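Local atomic coordinates of insecticidal Delta-Endotoxin Cry8Ea1 (Bacillus Thuringiensis, PDB entry 3EB7), a protein that kills insect larvae that feed underground, probably by binding gut-cell receptors and inserting its helical domain into the membrane to form pores, like other three-domain Cry toxins. Residues 275-280 against 414-418; 338-344 against 365-371; 361-366 against 378-383. All blocks are in the same frame, centred on the assembly; numbering follows the deposited sequence.

Overall arrangement
After the helical N-terminal region, the chain enters a second, mainly beta region, where segment 275-280 leads into strand 278-292. Contact 1 closes a long loop here, since 414-418 returns to cross it some 134 residues later. Contacts 2 and 3 both nest inside that loop. They cross each other in sequence, the segments running 338-344, 361-366, 365-371, 378-383, and they share Val365 and Phe366 on strand 357-369, the middle partner of strands 340-352 and 376-381. Contact 1 meets contact 2 through a salt bridge from Arg415 to Asp340, and Phe339 of contact 2 packs on Phe379 of contact 3. Together they join parts of three antiparallel sheets.

Contact 1 of 3, residues 275-280 against 414-418; sequences HLFDFI and HRLNY
A water held between the backbones of Ile280 and Leu416 accepts from Ile280 N (3.2 Å) and donates to Leu416 O (2.5 Å), linking strands whose axes pass 5.8 Å apart. Ile280 lies against the backbone carbonyls here, its CB 3.6 Å from Asn417 O and its CG2 3.6 Å from Leu416 O; an apolar residue suits the place because it also packs on Ile306. Arg415 places CG between its backbone N and carbonyl carbon (chi1 67°) and extends at chi2, which brings CD to the edge of the Phe279 ring, an aliphatic neighbour for a buried phenylalanine. The bend at chi3 then turns one guanidinium face onto Phe279 CE2, 3.7 Å from Arg415 NE. With the planes 75° apart, the ring meets the cation with its edge and not its pi face. Thr433 and the backbone O of His434 hold NH1, and Asp340 forms a salt bridge with NE. Farther along, the side chains of Asn417 and Asp278 cross at about a right angle; the acid is fixed by a salt bridge to Arg272 and a hydrogen bond to Ser308. The two strands run at 98° and belong to different sheets, a crossing in keeping with the three-sheeted beta prism of Cry toxin domain II.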
loop_
_atom_site.group_PDB
_atom_site.type_symbol
_atom_site.label_atom_id
_atom_site.label_comp_id
_atom_site.label_asym_id
_atom_site.label_seq_id
_atom_site.Cartn_x
_atom_site.Cartn_y
_atom_site.Cartn_z
ATOM N N HIS A 275 6.718 13.152 4.949
ATOM C CA HIS A 275 7.515 13.712 3.837
ATOM C C HIS A 275 6.694 13.507 2.583
ATOM O O HIS A 275 5.760 12.694 2.562
ATOM C CB HIS A 275 8.868 12.953 3.671
ATOM C CG HIS A 275 8.708 11.448 3.591
ATOM N ND1 HIS A 275 8.655 10.766 2.392
ATOM C CD2 HIS A 275 8.530 10.515 4.561
ATOM C CE1 HIS A 275 8.457 9.476 2.630
ATOM N NE2 HIS A 275 8.391 9.292 3.938
ATOM N N LEU A 276 7.048 14.239 1.539
ATOM C CA LEU A 276 6.450 14.066 0.229
ATOM C C LEU A 276 6.978 12.786 -0.388
ATOM O O LEU A 276 8.110 12.374 -0.120
ATOM C CB LEU A 276 6.824 15.270 -0.671
ATOM C CG LEU A 276 6.028 16.533 -0.328
ATOM C CD1 LEU A 276 6.858 17.741 -0.704
ATOM C CD2 LEU A 276 4.631 16.500 -1.014
ATOM N N PHE A 277 6.176 12.146 -1.217
ATOM C CA PHE A 277 6.587 10.888 -1.834
ATOM C C PHE A 277 7.959 11.069 -2.499
ATOM O O PHE A 277 8.156 12.003 -3.250
ATOM C CB PHE A 277 5.532 10.454 -2.850
ATOM C CG PHE A 277 5.802 9.102 -3.457
ATOM C CD1 PHE A 277 5.434 7.931 -2.788
ATOM C CD2 PHE A 277 6.436 8.993 -4.688
ATOM C CE1 PHE A 277 5.673 6.669 -3.346
ATOM C CE2 PHE A 277 6.688 7.738 -5.235
ATOM C CZ PHE A 277 6.297 6.567 -4.543
ATOM N N ASP A 278 8.925 10.212 -2.203
ATOM C CA ASP A 278 10.292 10.426 -2.747
ATOM C C ASP A 278 11.016 9.161 -3.244
ATOM O O ASP A 278 10.552 8.052 -3.047
ATOM C CB ASP A 278 11.176 11.242 -1.789
ATOM C CG ASP A 278 11.412 10.557 -0.447
ATOM O OD1 ASP A 278 11.029 9.384 -0.278
ATOM O OD2 ASP A 278 12.019 11.195 0.457
ATOM N N PHE A 279 12.133 9.367 -3.918
ATOM C CA PHE A 279 12.943 8.269 -4.475
ATOM C C PHE A 279 14.371 8.446 -4.040
ATOM O O PHE A 279 14.880 9.568 -4.096
ATOM C CB PHE A 279 12.884 8.267 -6.008
ATOM C CG PHE A 279 11.539 7.892 -6.546
ATOM C CD1 PHE A 279 10.600 8.891 -6.892
ATOM C CD2 PHE A 279 11.179 6.553 -6.666
ATOM C CE1 PHE A 279 9.326 8.530 -7.367
ATOM C CE2 PHE A 279 9.931 6.187 -7.144
ATOM C CZ PHE A 279 9.004 7.165 -7.488
ATOM N N ILE A 280 14.997 7.352 -3.602
ATOM C CA ILE A 280 16.419 7.342 -3.291
ATOM C C ILE A 280 17.249 7.677 -4.522
ATOM O O ILE A 280 16.984 7.160 -5.605
ATOM C CB ILE A 280 16.872 5.982 -2.617
ATOM C CG1 ILE A 280 18.312 6.053 -2.133
ATOM C CG2 ILE A 280 16.722 4.770 -3.587
ATOM C CD1 ILE A 280 18.658 4.995 -1.052
ATOM N N HIS A 414 7.557 -3.928 -4.731
ATOM C CA HIS A 414 8.096 -2.776 -4.010
ATOM C C HIS A 414 9.501 -2.476 -4.442
ATOM O O HIS A 414 10.167 -3.317 -5.056
ATOM C CB HIS A 414 8.078 -3.006 -2.478
ATOM C CG HIS A 414 6.699 -3.111 -1.913
ATOM N ND1 HIS A 414 5.891 -4.217 -2.123
ATOM C CD2 HIS A 414 5.956 -2.229 -1.196
ATOM C CE1 HIS A 414 4.721 -4.027 -1.532
ATOM N NE2 HIS A 414 4.740 -2.829 -0.954
ATOM N N ARG A 415 9.932 -1.245 -4.140
ATOM C CA ARG A 415 11.290 -0.779 -4.435
ATOM C C ARG A 415 11.834 -0.168 -3.152
ATOM O O ARG A 415 11.034 0.321 -2.336
ATOM C CB ARG A 415 11.263 0.269 -5.549
ATOM C CG ARG A 415 10.577 1.544 -5.125
ATOM C CD ARG A 415 10.736 2.621 -6.126
ATOM N NE ARG A 415 9.829 2.451 -7.254
ATOM C CZ ARG A 415 8.507 2.585 -7.210
ATOM N NH1 ARG A 415 7.891 2.936 -6.085
ATOM N NH2 ARG A 415 7.801 2.398 -8.314
ATOM N N LEU A 416 13.164 -0.187 -2.973
ATOM C CA LEU A 416 13.802 0.427 -1.800
ATOM C C LEU A 416 13.624 1.945 -1.879
ATOM O O LEU A 416 13.905 2.555 -2.927
ATOM C CB LEU A 416 15.297 0.077 -1.688
ATOM C CG LEU A 416 16.038 0.609 -0.438
ATOM C CD1 LEU A 416 15.433 -0.039 0.819
ATOM C CD2 LEU A 416 17.559 0.338 -0.528
ATOM N N ASN A 417 13.186 2.541 -0.770
ATOM C CA ASN A 417 12.925 3.952 -0.717
ATOM C C ASN A 417 13.899 4.701 0.194
ATOM O O ASN A 417 14.323 5.811 -0.124
ATOM C CB ASN A 417 11.469 4.185 -0.261
ATOM C CG ASN A 417 11.079 5.677 -0.184
ATOM O OD1 ASN A 417 11.630 6.529 -0.875
ATOM N ND2 ASN A 417 10.148 5.976 0.667
ATOM N N TYR A 418 14.253 4.115 1.328
ATOM C CA TYR A 418 15.028 4.820 2.313
ATOM C C TYR A 418 15.679 3.831 3.290
ATOM O O TYR A 418 15.297 2.652 3.354
ATOM C CB TYR A 418 14.106 5.810 3.056
ATOM C CG TYR A 418 14.794 7.093 3.481
ATOM C CD1 TYR A 418 15.036 8.122 2.557
ATOM C CD2 TYR A 418 15.204 7.275 4.808
ATOM C CE1 TYR A 418 15.694 9.306 2.969
ATOM C CE2 TYR A 418 15.848 8.452 5.226
ATOM C CZ TYR A 418 16.089 9.442 4.307
ATOM O OH TYR A 418 16.731 10.578 4.720
HETATM O O HOH W 1 13.310 4.687 -4.167
#

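Contact 2 of 3, residues 338-344 against 365-371; sequences GFDVYKT and VFDAIYP
Tyr342 swings its CG between its own backbone N and carbonyl carbon (chi1 57°), which lays the ring back across the neighbouring strand over Asp367. Asp367 CB makes a CH-pi contact 4.0 Å from the centroid of the Tyr342 ring, and Asp367 O sits over the same ring, offset toward its rim. The hydroxyl then reaches a water, with Tyr342 OH 2.6 Å from it, that donates to Ala368 O. In this hairpin of strands 340-352 and 357-369, a classic beta bulge sets two residues, Tyr342 and Lys343, opposite the single Asp367; Tyr342 N bonds Asp367 O (2.9 Å), and Asp367 N bonds Lys343 O (2.8 Å). Before the bulge, Asp340 and Ile369 form a hydrogen-bonded antiparallel pair; across it the register shifts by one residue. Next to this pair, Tyr370 turns its edge to the face of Phe339 in a T-shaped pair, CD1 over the ring centre, planes 78° apart. Gly338 fits beside them: it takes a positive phi of 76°, and, having no side chain, lets the Tyr370 ring lie against its carbonyl, with Gly338 O 3.7 Å from Tyr370 CD1. Pro371 CG packs 3.6 Å from Asp340 OD2, which is hydrogen-bonded to the hydroxyl of Tyr412, while OD1 forms a salt bridge with Arg439.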
loop_
_atom_site.group_PDB
_atom_site.type_symbol
_atom_site.label_atom_id
_atom_site.label_comp_id
_atom_site.label_asym_id
_atom_site.label_seq_id
_atom_site.Cartn_x
_atom_site.Cartn_y
_atom_site.Cartn_z
ATOM N N GLY A 338 17.177 6.853 -10.520
ATOM C CA GLY A 338 16.353 6.148 -11.480
ATOM C C GLY A 338 16.220 4.654 -11.278
ATOM O O GLY A 338 15.462 4.015 -11.985
ATOM N N PHE A 339 16.955 4.094 -10.322
ATOM C CA PHE A 339 16.936 2.651 -10.048
ATOM C C PHE A 339 15.875 2.225 -9.028
ATOM O O PHE A 339 15.817 2.737 -7.888
ATOM C CB PHE A 339 18.302 2.175 -9.502
ATOM C CG PHE A 339 19.331 1.846 -10.572
ATOM C CD1 PHE A 339 20.450 2.654 -10.743
ATOM C CD2 PHE A 339 19.192 0.711 -11.374
ATOM C CE1 PHE A 339 21.402 2.373 -11.710
ATOM C CE2 PHE A 339 20.174 0.394 -12.364
ATOM C CZ PHE A 339 21.281 1.238 -12.521
ATOM N N ASP A 340 15.075 1.249 -9.450
ATOM C CA ASP A 340 14.248 0.443 -8.591
ATOM C C ASP A 340 15.093 -0.699 -8.035
ATOM O O ASP A 340 15.451 -1.631 -8.788
ATOM C CB ASP A 340 13.085 -0.152 -9.401
ATOM C CG ASP A 340 11.947 0.861 -9.648
ATOM O OD1 ASP A 340 11.994 2.007 -9.166
ATOM O OD2 ASP A 340 10.999 0.518 -10.368
ATOM N N VAL A 341 15.441 -0.615 -6.748
ATOM C CA VAL A 341 15.997 -1.745 -6.035
ATOM C C VAL A 341 14.855 -2.688 -5.600
ATOM O O VAL A 341 14.118 -2.393 -4.686
ATOM C CB VAL A 341 16.808 -1.285 -4.839
ATOM C CG1 VAL A 341 17.341 -2.461 -4.070
ATOM C CG2 VAL A 341 17.954 -0.401 -5.309
ATOM N N TYR A 342 14.713 -3.817 -6.286
ATOM C CA TYR A 342 13.601 -4.732 -6.033
ATOM C C TYR A 342 13.889 -5.832 -5.005
ATOM O O TYR A 342 12.976 -6.512 -4.564
ATOM C CB TYR A 342 13.070 -5.304 -7.359
ATOM C CG TYR A 342 14.102 -6.012 -8.190
ATOM C CD1 TYR A 342 14.364 -7.382 -8.003
ATOM C CD2 TYR A 342 14.841 -5.314 -9.151
ATOM C CE1 TYR A 342 15.373 -8.041 -8.759
ATOM C CE2 TYR A 342 15.830 -5.962 -9.913
ATOM C CZ TYR A 342 16.080 -7.317 -9.722
ATOM O OH TYR A 342 17.065 -7.930 -10.471
ATOM N N LYS A 343 15.147 -6.002 -4.615
ATOM C CA LYS A 343 15.499 -7.031 -3.640
ATOM C C LYS A 343 16.777 -6.660 -2.950
ATOM O O LYS A 343 17.702 -6.157 -3.572
ATOM C CB LYS A 343 15.661 -8.400 -4.304
ATOM C CG LYS A 343 16.179 -9.490 -3.341
ATOM C CD LYS A 343 15.853 -10.876 -3.844
ATOM C CE LYS A 343 17.046 -11.649 -4.250
ATOM N NZ LYS A 343 17.333 -12.738 -3.290
ATOM N N THR A 344 16.805 -6.866 -1.639
ATOM C CA THR A 344 17.990 -6.694 -0.862
ATOM C C THR A 344 18.176 -8.026 -0.183
ATOM O O THR A 344 17.191 -8.658 0.234
ATOM C CB THR A 344 17.868 -5.545 0.206
ATOM O OG1 THR A 344 16.786 -5.807 1.121
ATOM C CG2 THR A 344 17.667 -4.180 -0.480
ATOM N N VAL A 365 23.427 -7.110 -0.572
ATOM C CA VAL A 365 23.289 -7.162 -2.041
ATOM C C VAL A 365 21.976 -6.457 -2.474
ATOM O O VAL A 365 20.884 -6.874 -2.058
ATOM C CB VAL A 365 23.310 -8.630 -2.549
ATOM C CG1 VAL A 365 23.214 -8.679 -4.069
ATOM C CG2 VAL A 365 24.606 -9.348 -2.077
ATOM N N PHE A 366 22.094 -5.381 -3.253
ATOM C CA PHE A 366 20.943 -4.673 -3.801
ATOM C C PHE A 366 20.726 -5.062 -5.280
ATOM O O PHE A 366 21.547 -4.712 -6.155
ATOM C CB PHE A 366 21.125 -3.141 -3.743
ATOM C CG PHE A 366 21.643 -2.587 -2.400
ATOM C CD1 PHE A 366 23.022 -2.601 -2.099
ATOM C CD2 PHE A 366 20.763 -1.992 -1.481
ATOM C CE1 PHE A 366 23.519 -2.073 -0.876
ATOM C CE2 PHE A 366 21.239 -1.427 -0.267
ATOM C CZ PHE A 366 22.617 -1.459 0.034
ATOM N N ASP A 367 19.618 -5.732 -5.577
ATOM C CA ASP A 367 19.309 -6.047 -6.965
ATOM C C ASP A 367 18.471 -4.927 -7.521
ATOM O O ASP A 367 17.444 -4.592 -6.954
ATOM C CB ASP A 367 18.575 -7.360 -7.092
ATOM C CG ASP A 367 19.408 -8.550 -6.649
ATOM O OD1 ASP A 367 20.647 -8.564 -6.865
ATOM O OD2 ASP A 367 18.810 -9.511 -6.128
ATOM N N ALA A 368 18.933 -4.330 -8.612
ATOM C CA ALA A 368 18.313 -3.137 -9.132
ATOM C C ALA A 368 18.021 -3.233 -10.625
ATOM O O ALA A 368 18.734 -3.912 -11.392
ATOM C CB ALA A 368 19.199 -1.899 -8.838
ATOM N N ILE A 369 16.955 -2.540 -11.017
ATOM C CA ILE A 369 16.607 -2.342 -12.408
ATOM C C ILE A 369 16.198 -0.883 -12.648
ATOM O O ILE A 369 15.656 -0.218 -11.775
ATOM C CB ILE A 369 15.471 -3.320 -12.853
ATOM C CG1 ILE A 369 15.296 -3.327 -14.373
ATOM C CG2 ILE A 369 14.124 -3.003 -12.148
ATOM C CD1 ILE A 369 14.411 -4.469 -14.837
ATOM N N TYR A 370 16.478 -0.409 -13.846
ATOM C CA TYR A 370 16.068 0.891 -14.347
ATOM C C TYR A 370 14.737 0.725 -15.081
ATOM O O TYR A 370 14.710 0.155 -16.176
ATOM C CB TYR A 370 17.123 1.278 -15.340
ATOM C CG TYR A 370 17.486 2.675 -15.322
ATOM C CD1 TYR A 370 18.256 3.209 -14.280
ATOM C CD2 TYR A 370 17.081 3.496 -16.364
ATOM C CE1 TYR A 370 18.611 4.538 -14.270
ATOM C CE2 TYR A 370 17.425 4.859 -16.383
ATOM C CZ TYR A 370 18.169 5.371 -15.332
ATOM O OH TYR A 370 18.455 6.713 -15.376
ATOM N N PRO A 371 13.605 1.189 -14.490
ATOM C CA PRO A 371 12.359 0.844 -15.193
ATOM C C PRO A 371 12.195 1.484 -16.566
ATOM O O PRO A 371 11.395 0.990 -17.337
ATOM C CB PRO A 371 11.246 1.283 -14.227
ATOM C CG PRO A 371 11.872 2.293 -13.363
ATOM C CD PRO A 371 13.341 1.947 -13.253
HETATM O O HOH W 2 19.340 -6.801 -10.975
#

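Contact 3 of 3, residues 361-366 against 378-383; sequences VSKVVF and TFTYNP
The beta hairpin of strands 357-369 and 376-381 forms one margin of a four-stranded antiparallel sheet, and here its two arms run at 172° to each other. Val364 pairs with Tyr381, and Phe366 with Phe379, each by two backbone hydrogen bonds; the pair Val365 and Thr380 between them is non-hydrogen-bonded. Val364 N to Tyr381 O is 2.9 Å, and the straighter bond from Phe366 N to Phe379 O is 2.8 Å (169° at the hydrogen).

Large apolar groups occupy the face bearing Val364, Phe366, Phe379 and Tyr381. Phe366 turns its ring edge to the partner strand, CD1 lying 3.2 Å from Phe379 O and 3.9 Å from Phe379 CB, while CG1 of Val364 covers one ring face. Phe336 packs edge-to-face with the rings of both Phe366 and Phe379. A chi1 of 174° carries the Tyr381 ring away from its own N and along the first strand until the edge meets Val361 O; Pro383 CD rests on one of its faces, and its hydroxyl bonds Thr287.

On the other face, beta-branched residues suit the extended strands. There Val365 CG1 presses tightly on Thr378 CG2 at 3.4 Å, and Val365 CG2 lies alongside the methyl of Thr380, whose hydroxyl-bearing side chain is well placed on an exposed margin. Lys363, stretched out in full, crosses Asn382 obliquely, its CG 3.9 Å from Asn382 CB, with the aliphatic stem doing the touching. Aromatic inner face and mixed outer face together are as expected for a Greek-key sheet of the Cry toxin beta prism.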
loop_
_atom_site.group_PDB
_atom_site.type_symbol
_atom_site.label_atom_id
_atom_site.label_comp_id
_atom_site.label_asym_id
_atom_site.label_seq_id
_atom_site.Cartn_x
_atom_site.Cartn_y
_atom_site.Cartn_z
ATOM N N VAL A 361 25.654 -5.034 10.306
ATOM C CA VAL A 361 25.441 -5.592 8.973
ATOM C C VAL A 361 26.815 -5.711 8.270
ATOM O O VAL A 361 27.550 -4.711 8.131
ATOM C CB VAL A 361 24.452 -4.692 8.170
ATOM C CG1 VAL A 361 24.371 -5.083 6.650
ATOM C CG2 VAL A 361 23.059 -4.675 8.845
ATOM N N SER A 362 27.154 -6.925 7.838
ATOM C CA SER A 362 28.456 -7.183 7.164
ATOM C C SER A 362 28.374 -7.177 5.635
ATOM O O SER A 362 29.383 -7.066 4.932
ATOM C CB SER A 362 29.025 -8.517 7.631
ATOM O OG SER A 362 28.081 -9.521 7.303
ATOM N N LYS A 363 27.164 -7.268 5.121
ATOM C CA LYS A 363 26.978 -7.434 3.697
ATOM C C LYS A 363 25.557 -7.104 3.283
ATOM O O LYS A 363 24.611 -7.536 3.940
ATOM C CB LYS A 363 27.301 -8.877 3.280
ATOM C CG LYS A 363 27.260 -9.097 1.772
ATOM C CD LYS A 363 27.755 -10.520 1.485
ATOM C CE LYS A 363 27.622 -10.910 0.021
ATOM N NZ LYS A 363 27.874 -12.398 -0.053
ATOM N N VAL A 364 25.417 -6.346 2.205
ATOM C CA VAL A 364 24.098 -6.140 1.562
ATOM C C VAL A 364 24.215 -6.237 0.037
ATOM O O VAL A 364 24.998 -5.522 -0.557
ATOM C CB VAL A 364 23.426 -4.747 1.913
ATOM C CG1 VAL A 364 22.016 -4.669 1.300
ATOM C CG2 VAL A 364 23.373 -4.525 3.407
ATOM N N VAL A 365 23.427 -7.110 -0.572
ATOM C CA VAL A 365 23.289 -7.162 -2.041
ATOM C C VAL A 365 21.976 -6.457 -2.474
ATOM O O VAL A 365 20.884 -6.874 -2.058
ATOM C CB VAL A 365 23.310 -8.630 -2.549
ATOM C CG1 VAL A 365 23.214 -8.679 -4.069
ATOM C CG2 VAL A 365 24.606 -9.348 -2.077
ATOM N N PHE A 366 22.094 -5.381 -3.253
ATOM C CA PHE A 366 20.943 -4.673 -3.801
ATOM C C PHE A 366 20.726 -5.062 -5.280
ATOM O O PHE A 366 21.547 -4.712 -6.155
ATOM C CB PHE A 366 21.125 -3.141 -3.743
ATOM C CG PHE A 366 21.643 -2.587 -2.400
ATOM C CD1 PHE A 366 23.022 -2.601 -2.099
ATOM C CD2 PHE A 366 20.763 -1.992 -1.481
ATOM C CE1 PHE A 366 23.519 -2.073 -0.876
ATOM C CE2 PHE A 366 21.239 -1.427 -0.267
ATOM C CZ PHE A 366 22.617 -1.459 0.034
ATOM N N THR A 378 23.609 -5.178 -10.129
ATOM C CA THR A 378 23.733 -5.461 -8.692
ATOM C C THR A 378 24.657 -4.450 -8.047
ATOM O O THR A 378 25.667 -4.070 -8.625
ATOM C CB THR A 378 24.318 -6.869 -8.435
ATOM O OG1 THR A 378 23.611 -7.812 -9.235
ATOM C CG2 THR A 378 24.174 -7.304 -7.000
ATOM N N PHE A 379 24.308 -4.021 -6.841
ATOM C CA PHE A 379 25.204 -3.209 -6.016
ATOM C C PHE A 379 25.500 -4.034 -4.796
ATOM O O PHE A 379 24.596 -4.553 -4.165
ATOM C CB PHE A 379 24.525 -1.887 -5.617
ATOM C CG PHE A 379 24.114 -1.035 -6.806
ATOM C CD1 PHE A 379 22.780 -0.949 -7.190
ATOM C CD2 PHE A 379 25.079 -0.333 -7.551
ATOM C CE1 PHE A 379 22.397 -0.161 -8.288
ATOM C CE2 PHE A 379 24.729 0.454 -8.648
ATOM C CZ PHE A 379 23.376 0.552 -9.017
ATOM N N THR A 380 26.775 -4.200 -4.486
ATOM C CA THR A 380 27.155 -4.972 -3.327
ATOM C C THR A 380 28.018 -4.174 -2.391
ATOM O O THR A 380 29.069 -3.639 -2.775
ATOM C CB THR A 380 27.913 -6.258 -3.707
ATOM O OG1 THR A 380 27.197 -6.943 -4.745
ATOM C CG2 THR A 380 28.073 -7.129 -2.494
ATOM N N TYR A 381 27.517 -4.118 -1.157
ATOM C CA TYR A 381 28.272 -3.752 0.007
ATOM C C TYR A 381 28.824 -5.035 0.690
ATOM O O TYR A 381 28.075 -5.815 1.277
ATOM C CB TYR A 381 27.350 -2.964 0.966
ATOM C CG TYR A 381 27.977 -2.633 2.291
ATOM C CD1 TYR A 381 28.979 -1.636 2.385
ATOM C CD2 TYR A 381 27.603 -3.316 3.451
ATOM C CE1 TYR A 381 29.579 -1.320 3.625
ATOM C CE2 TYR A 381 28.227 -3.042 4.683
ATOM C CZ TYR A 381 29.183 -2.024 4.760
ATOM O OH TYR A 381 29.769 -1.716 5.970
ATOM N N ASN A 382 30.140 -5.256 0.589
ATOM C CA ASN A 382 30.803 -6.297 1.382
ATOM C C ASN A 382 32.254 -5.982 1.760
ATOM O O ASN A 382 33.187 -6.446 1.108
ATOM C CB ASN A 382 30.672 -7.660 0.701
ATOM C CG ASN A 382 31.153 -8.829 1.603
ATOM O OD1 ASN A 382 31.468 -8.670 2.803
ATOM N ND2 ASN A 382 31.217 -10.015 1.003
ATOM N N PRO A 383 32.465 -5.207 2.838
ATOM C CA PRO A 383 33.878 -4.876 3.146
ATOM C C PRO A 383 34.724 -6.089 3.585
ATOM O O PRO A 383 35.939 -6.048 3.426
ATOM C CB PRO A 383 33.783 -3.830 4.252
ATOM C CG PRO A 383 32.355 -3.936 4.771
ATOM C CD PRO A 383 31.508 -4.585 3.771
#